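Side-chain contacts in probable transcriptional regulator (Pseudomonas aeruginosa, PDB 2ESN), which probably regulates transcription as a LysR-family protein, pairing a DNA-binding helix-turn-helix with an effector-binding domain related to periplasmic binding proteins: residues L155-E160 and D176-V181; V215-L220 and L225-A230. All blocks are in the same frame, centred on the assembly; numbering follows the deposited sequence.

Contact 1 of 2, residues L155-E160 and D176-V181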
loop_
_atom_site.group_PDB
_atom_site.type_symbol
_atom_site.label_atom_id
_atom_site.label_comp_id
_atom_site.label_asym_id
_atom_site.label_seq_id
_atom_site.Cartn_x
_atom_site.Cartn_y
_atom_site.Cartn_z
ATOM N N LEU C 155 18.580 8.419 -10.184
ATOM C CA LEU C 155 19.821 9.205 -10.194
ATOM C C LEU C 155 20.334 9.365 -8.768
ATOM O O LEU C 155 19.539 9.461 -7.839
ATOM C CB LEU C 155 19.545 10.622 -10.757
ATOM C CG LEU C 155 18.880 10.748 -12.134
ATOM C CD1 LEU C 155 18.656 12.232 -12.536
ATOM C CD2 LEU C 155 19.775 10.066 -13.195
ATOM N N GLY C 156 21.658 9.414 -8.603
ATOM C CA GLY C 156 22.265 9.688 -7.288
ATOM C C GLY C 156 23.746 9.365 -7.352
ATOM O O GLY C 156 24.296 9.225 -8.425
ATOM N N TYR C 157 24.395 9.235 -6.207
ATOM C CA TYR C 157 25.770 8.757 -6.130
ATOM C C TYR C 157 25.926 7.643 -5.062
ATOM O O TYR C 157 25.050 7.483 -4.190
ATOM C CB TYR C 157 26.777 9.926 -5.994
ATOM C CG TYR C 157 26.854 10.733 -4.671
ATOM C CD1 TYR C 157 26.214 11.994 -4.549
ATOM C CD2 TYR C 157 27.662 10.277 -3.593
ATOM C CE1 TYR C 157 26.325 12.779 -3.369
ATOM C CE2 TYR C 157 27.809 11.052 -2.401
ATOM C CZ TYR C 157 27.123 12.296 -2.284
ATOM O OH TYR C 157 27.242 13.028 -1.099
ATOM N N ASP C 158 26.999 6.849 -5.163
ATOM C CA ASP C 158 27.220 5.752 -4.183
ATOM C C ASP C 158 27.993 6.334 -3.052
ATOM O O ASP C 158 29.025 6.955 -3.270
ATOM C CB ASP C 158 28.036 4.542 -4.724
ATOM C CG ASP C 158 27.418 3.877 -5.981
ATOM O OD1 ASP C 158 26.170 3.729 -6.090
ATOM O OD2 ASP C 158 28.229 3.486 -6.851
ATOM N N GLU C 159 27.492 6.129 -1.848
ATOM C CA GLU C 159 28.258 6.428 -0.646
ATOM C C GLU C 159 29.256 5.295 -0.330
ATOM O O GLU C 159 28.900 4.238 0.186
ATOM C CB GLU C 159 27.335 6.745 0.534
ATOM C CG GLU C 159 28.021 7.410 1.718
ATOM C CD GLU C 159 27.040 7.721 2.870
ATOM O OE1 GLU C 159 25.817 7.890 2.603
ATOM O OE2 GLU C 159 27.503 7.808 4.035
ATOM N N GLU C 160 30.490 5.525 -0.759
ATOM C CA GLU C 160 31.709 4.897 -0.230
ATOM C C GLU C 160 31.822 3.367 -0.069
ATOM O O GLU C 160 31.500 2.847 1.001
ATOM C CB GLU C 160 32.040 5.550 1.118
ATOM C CG GLU C 160 31.166 5.025 2.277
ATOM C CD GLU C 160 31.712 5.386 3.630
ATOM O OE1 GLU C 160 32.271 6.500 3.727
ATOM O OE2 GLU C 160 31.582 4.565 4.584
ATOM N N ASP C 176 32.358 15.107 -9.418
ATOM C CA ASP C 176 32.495 16.466 -8.845
ATOM C C ASP C 176 33.000 16.344 -7.383
ATOM O O ASP C 176 33.195 15.239 -6.871
ATOM C CB ASP C 176 31.122 17.195 -8.895
ATOM C CG ASP C 176 31.182 18.730 -8.636
ATOM O OD1 ASP C 176 32.126 19.475 -9.029
ATOM O OD2 ASP C 176 30.165 19.195 -8.109
ATOM N N ARG C 177 33.189 17.475 -6.716
ATOM C CA ARG C 177 33.526 17.468 -5.300
ATOM C C ARG C 177 32.595 18.380 -4.481
ATOM O O ARG C 177 31.837 19.210 -5.046
ATOM C CB ARG C 177 34.989 17.883 -5.142
ATOM C CG ARG C 177 35.343 19.226 -5.818
ATOM C CD ARG C 177 36.852 19.497 -5.701
ATOM N NE ARG C 177 37.143 20.946 -5.720
ATOM C CZ ARG C 177 37.363 21.676 -6.822
ATOM N NH1 ARG C 177 37.327 21.134 -8.050
ATOM N NH2 ARG C 177 37.593 22.979 -6.694
ATOM N N TYR C 178 32.623 18.181 -3.170
ATOM C CA TYR C 178 31.960 19.065 -2.207
ATOM C C TYR C 178 32.849 20.243 -1.811
ATOM O O TYR C 178 34.079 20.113 -1.780
ATOM C CB TYR C 178 31.595 18.326 -0.938
ATOM C CG TYR C 178 30.305 17.554 -1.048
ATOM C CD1 TYR C 178 30.230 16.414 -1.844
ATOM C CD2 TYR C 178 29.152 17.962 -0.358
ATOM C CE1 TYR C 178 29.013 15.710 -1.992
ATOM C CE2 TYR C 178 27.951 17.253 -0.448
ATOM C CZ TYR C 178 27.890 16.129 -1.275
ATOM O OH TYR C 178 26.713 15.423 -1.420
ATOM N N VAL C 179 32.209 21.391 -1.536
ATOM C CA VAL C 179 32.880 22.534 -1.012
ATOM C C VAL C 179 32.017 23.079 0.136
ATOM O O VAL C 179 30.910 22.643 0.291
ATOM C CB VAL C 179 33.128 23.622 -2.098
ATOM C CG1 VAL C 179 34.131 23.143 -3.130
ATOM C CG2 VAL C 179 31.792 24.124 -2.770
ATOM N N VAL C 180 32.589 23.975 0.946
ATOM C CA VAL C 180 31.959 24.664 2.073
ATOM C C VAL C 180 31.615 26.031 1.505
ATOM O O VAL C 180 32.457 26.692 0.888
ATOM C CB VAL C 180 32.912 24.789 3.290
ATOM C CG1 VAL C 180 32.268 25.624 4.423
ATOM C CG2 VAL C 180 33.220 23.380 3.830
ATOM N N VAL C 181 30.356 26.407 1.726
ATOM C CA VAL C 181 29.767 27.597 1.249
ATOM C C VAL C 181 29.364 28.413 2.463
ATOM O O VAL C 181 28.875 27.846 3.429
ATOM C CB VAL C 181 28.479 27.164 0.446
ATOM C CG1 VAL C 181 27.573 28.301 0.230
ATOM C CG2 VAL C 181 28.869 26.405 -0.882
#

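Contact 2 of 2, residues V215-L220 and L225-A230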
loop_
_atom_site.group_PDB
_atom_site.type_symbol
_atom_site.label_atom_id
_atom_site.label_comp_id
_atom_site.label_asym_id
_atom_site.label_seq_id
_atom_site.Cartn_x
_atom_site.Cartn_y
_atom_site.Cartn_z
ATOM N N VAL C 215 25.207 13.412 4.485
ATOM C CA VAL C 215 26.306 12.483 4.067
ATOM C C VAL C 215 27.619 12.958 4.721
ATOM O O VAL C 215 28.488 12.173 5.087
ATOM C CB VAL C 215 26.475 12.423 2.519
ATOM C CG1 VAL C 215 26.592 13.893 1.938
ATOM C CG2 VAL C 215 27.702 11.548 2.137
ATOM N N ILE C 216 27.735 14.264 4.902
ATOM C CA ILE C 216 28.897 14.806 5.625
ATOM C C ILE C 216 28.921 14.426 7.112
ATOM O O ILE C 216 29.984 14.335 7.714
ATOM C CB ILE C 216 28.971 16.341 5.425
ATOM C CG1 ILE C 216 28.886 16.667 3.934
ATOM C CG2 ILE C 216 30.224 16.942 6.120
ATOM C CD1 ILE C 216 30.102 16.192 3.088
ATOM N N ASP C 217 27.746 14.267 7.724
ATOM C CA ASP C 217 27.668 13.935 9.151
ATOM C C ASP C 217 28.185 12.532 9.374
ATOM O O ASP C 217 28.952 12.289 10.296
ATOM C CB ASP C 217 26.232 14.025 9.669
ATOM C CG ASP C 217 25.719 15.432 9.704
ATOM O OD1 ASP C 217 24.660 15.677 9.085
ATOM O OD2 ASP C 217 26.393 16.319 10.301
ATOM N N ARG C 218 27.694 11.618 8.550
ATOM C CA ARG C 218 28.220 10.254 8.434
ATOM C C ARG C 218 29.750 10.319 8.326
ATOM O O ARG C 218 30.441 9.831 9.224
ATOM C CB ARG C 218 27.582 9.566 7.215
ATOM C CG ARG C 218 26.461 8.520 7.538
ATOM C CD ARG C 218 25.503 8.235 6.326
ATOM N NE ARG C 218 24.348 9.096 6.494
ATOM C CZ ARG C 218 23.797 9.928 5.598
ATOM N NH1 ARG C 218 24.196 9.991 4.324
ATOM N NH2 ARG C 218 22.759 10.653 6.005
ATOM N N LEU C 219 30.265 10.952 7.262
ATOM C CA LEU C 219 31.708 11.187 7.094
ATOM C C LEU C 219 32.456 11.776 8.302
ATOM O O LEU C 219 33.570 11.330 8.616
ATOM C CB LEU C 219 31.988 12.047 5.829
ATOM C CG LEU C 219 33.399 12.471 5.346
ATOM C CD1 LEU C 219 33.324 13.431 4.203
ATOM C CD2 LEU C 219 34.143 13.215 6.385
ATOM N N LEU C 220 31.892 12.811 8.951
ATOM C CA LEU C 220 32.604 13.546 10.014
ATOM C C LEU C 220 32.672 12.692 11.269
ATOM O O LEU C 220 33.660 12.727 12.000
ATOM C CB LEU C 220 31.894 14.858 10.374
ATOM C CG LEU C 220 32.134 16.111 9.507
ATOM C CD1 LEU C 220 31.204 17.228 9.959
ATOM C CD2 LEU C 220 33.592 16.527 9.648
ATOM N N LEU C 225 33.992 13.630 14.822
ATOM C CA LEU C 225 33.601 15.056 14.722
ATOM C C LEU C 225 32.098 15.194 14.511
ATOM O O LEU C 225 31.469 14.370 13.825
ATOM C CB LEU C 225 34.364 15.741 13.585
ATOM C CG LEU C 225 35.879 15.470 13.352
ATOM C CD1 LEU C 225 36.410 15.972 11.994
ATOM C CD2 LEU C 225 36.686 16.068 14.487
ATOM N N ARG C 226 31.512 16.221 15.109
ATOM C CA ARG C 226 30.091 16.469 14.965
ATOM C C ARG C 226 29.875 17.959 14.732
ATOM O O ARG C 226 30.580 18.796 15.323
ATOM C CB ARG C 226 29.324 15.986 16.207
ATOM C CG ARG C 226 29.785 16.644 17.508
ATOM C CD ARG C 226 28.640 16.818 18.503
ATOM N NE ARG C 226 27.568 17.602 17.898
ATOM C CZ ARG C 226 26.289 17.594 18.288
ATOM N NH1 ARG C 226 25.890 16.826 19.323
ATOM N NH2 ARG C 226 25.408 18.370 17.625
ATOM N N ARG C 227 28.929 18.297 13.851
ATOM C CA ARG C 227 28.614 19.705 13.633
ATOM C C ARG C 227 27.246 20.028 14.250
ATOM O O ARG C 227 26.434 19.099 14.432
ATOM C CB ARG C 227 28.775 20.064 12.137
ATOM C CG ARG C 227 27.917 19.273 11.223
ATOM C CD ARG C 227 28.244 19.479 9.745
ATOM N NE ARG C 227 27.353 18.577 9.013
ATOM C CZ ARG C 227 27.089 18.623 7.718
ATOM N NH1 ARG C 227 27.639 19.570 6.922
ATOM N NH2 ARG C 227 26.297 17.690 7.203
ATOM N N GLU C 228 27.021 21.295 14.624
ATOM C CA GLU C 228 25.737 21.769 15.160
ATOM C C GLU C 228 24.840 22.118 14.009
ATOM O O GLU C 228 25.177 22.996 13.237
ATOM C CB GLU C 228 25.851 23.029 16.087
ATOM C CG GLU C 228 26.709 22.856 17.321
ATOM C CD GLU C 228 26.205 21.721 18.265
ATOM O OE1 GLU C 228 26.982 20.745 18.585
ATOM O OE2 GLU C 228 25.005 21.807 18.657
ATOM N N VAL C 229 23.668 21.492 13.923
ATOM C CA VAL C 229 22.798 21.657 12.770
ATOM C C VAL C 229 21.667 22.570 13.082
ATOM O O VAL C 229 20.929 22.308 14.037
ATOM C CB VAL C 229 22.259 20.252 12.297
ATOM C CG1 VAL C 229 21.167 20.421 11.255
ATOM C CG2 VAL C 229 23.449 19.355 11.805
ATOM N N ALA C 230 21.480 23.631 12.288
ATOM C CA ALA C 230 20.324 24.506 12.443
ATOM C C ALA C 230 19.126 24.107 11.570
ATOM O O ALA C 230 17.989 24.238 11.993
ATOM C CB ALA C 230 20.729 25.932 12.129
HETATM O O HOH W 1 25.643 16.868 4.656
HETATM O O HOH W 2 29.042 13.658 12.499
HETATM O O HOH W 3 27.437 16.055 12.469
#

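Contact 1 of 2, residues L155-E160 and D176-V181
Tyr157 and Tyr178 reach for each other from opposite directions and meet at their hydroxyls. The two OH atoms form a hydrogen bond with an O...O distance of 2.5 Å. This is very short, and its exact length should be read with caution. Either tyrosine could be the donor. The bond leaves Tyr157 at a bend, with an angle of 112° at OH of Tyr157 between its own CZ and the OH of Tyr178. The bend at the Tyr178 oxygen is similar. The ring planes are turned about 69° against each other, and the rings meet at their hydroxyl ends instead of overlapping. Tyr178 OH lies at the edge of the Tyr157 ring, near its plane, 3.3 Å from CE1 of Tyr157. Behind the hydroxyls, CZ of Tyr157 comes within 3.9 Å of CE1 of Tyr178. The fold is that of a LysR effector-binding domain, similar to periplasmic binding proteins, with two lobes joined by crossing strands. Tyr157 lies on strand 153-157, probably in one lobe. Tyr178 belongs to the long strand 168-183, which pairs with strands 249-253 and 278-285. The first torsion of Tyr157 sets CG between its backbone N and carbonyl carbon (chi1 71°), which sends the ring toward Tyr178. Tyr278 touches both rings, at a shallow tilt to Tyr157 and steeply to Tyr178.

Contact 2 of 2, residues V215-L220 and L225-A230
Ile216 lies over one face of the Arg227 guanidinium. Its CB is 3.5 Å from NH2 of Arg227, and its CG2 sits over the same group, offset toward the rim. This contact ties the helix to the segment leading into the next strand of a beta-alpha-beta unit made of strand 202-206, helix 215-221 and strand 228-233. The two strands run parallel in the sheet. At the edge of the guanidinium is Asp217, which forms a salt bridge with Arg227. NE of Arg227 donates to OD2 of Asp217 at 2.8 Å, with an N-H...O angle of 166°. A second, weak bond runs from NH2 of Arg227 to OD1 of Asp217 at 3.2 Å. The pairing is not coplanar, since the carboxylate and guanidinium planes are 64° apart. The NE bond lies close to the guanidinium plane but meets OD2 from above the carboxylate plane. Asp217 OD1 also accepts a hydrogen bond from the backbone N of Gly214, which helps hold the carboxylate in place. Arg227 reaches this site with its chain extended from CG to NE. Its CD rests against CD1 of Leu220 at 3.7 Å, and Tyr198 OH takes a weak bond from NH1. Water 1 accepts from NH2 of Arg227 at 2.8 Å, in the guanidinium plane. The other branch of Leu220, CD2, packs on CD1 of Leu225. Thr29 of the second subunit packs on Asp217, so this unit also borders a neighbouring chain. The backbone closes the turn after the helix, where Leu225 N donates to Leu220 O at 3.0 Å. Water 2 donates to both Asp217 O and Leu225 O, the latter at 2.9 Å.

Overall arrangement
The centres of contact 1 and contact 2 lie 14 Å apart, and both reach the same mixed sheet. Helix 215-221 connects them. Its Val215 turns away from residues 225-230 and packs against the tyrosine pair of contact 1, with CG1 of Val215 3.2 Å from OH of Tyr157 and 3.7 Å from OH of Tyr178. A salt bridge adds a second link, between Glu159 OE1 and Arg218 NH1 at 3.2 Å. Ile216 also touches Tyr178 while covering Arg227. Contact 1 probably joins the two lobes, whereas contact 2 appears to lie within one of them. In LysR proteins the effector usually binds in the cleft between the lobes, so the tyrosine pair is probably near that region.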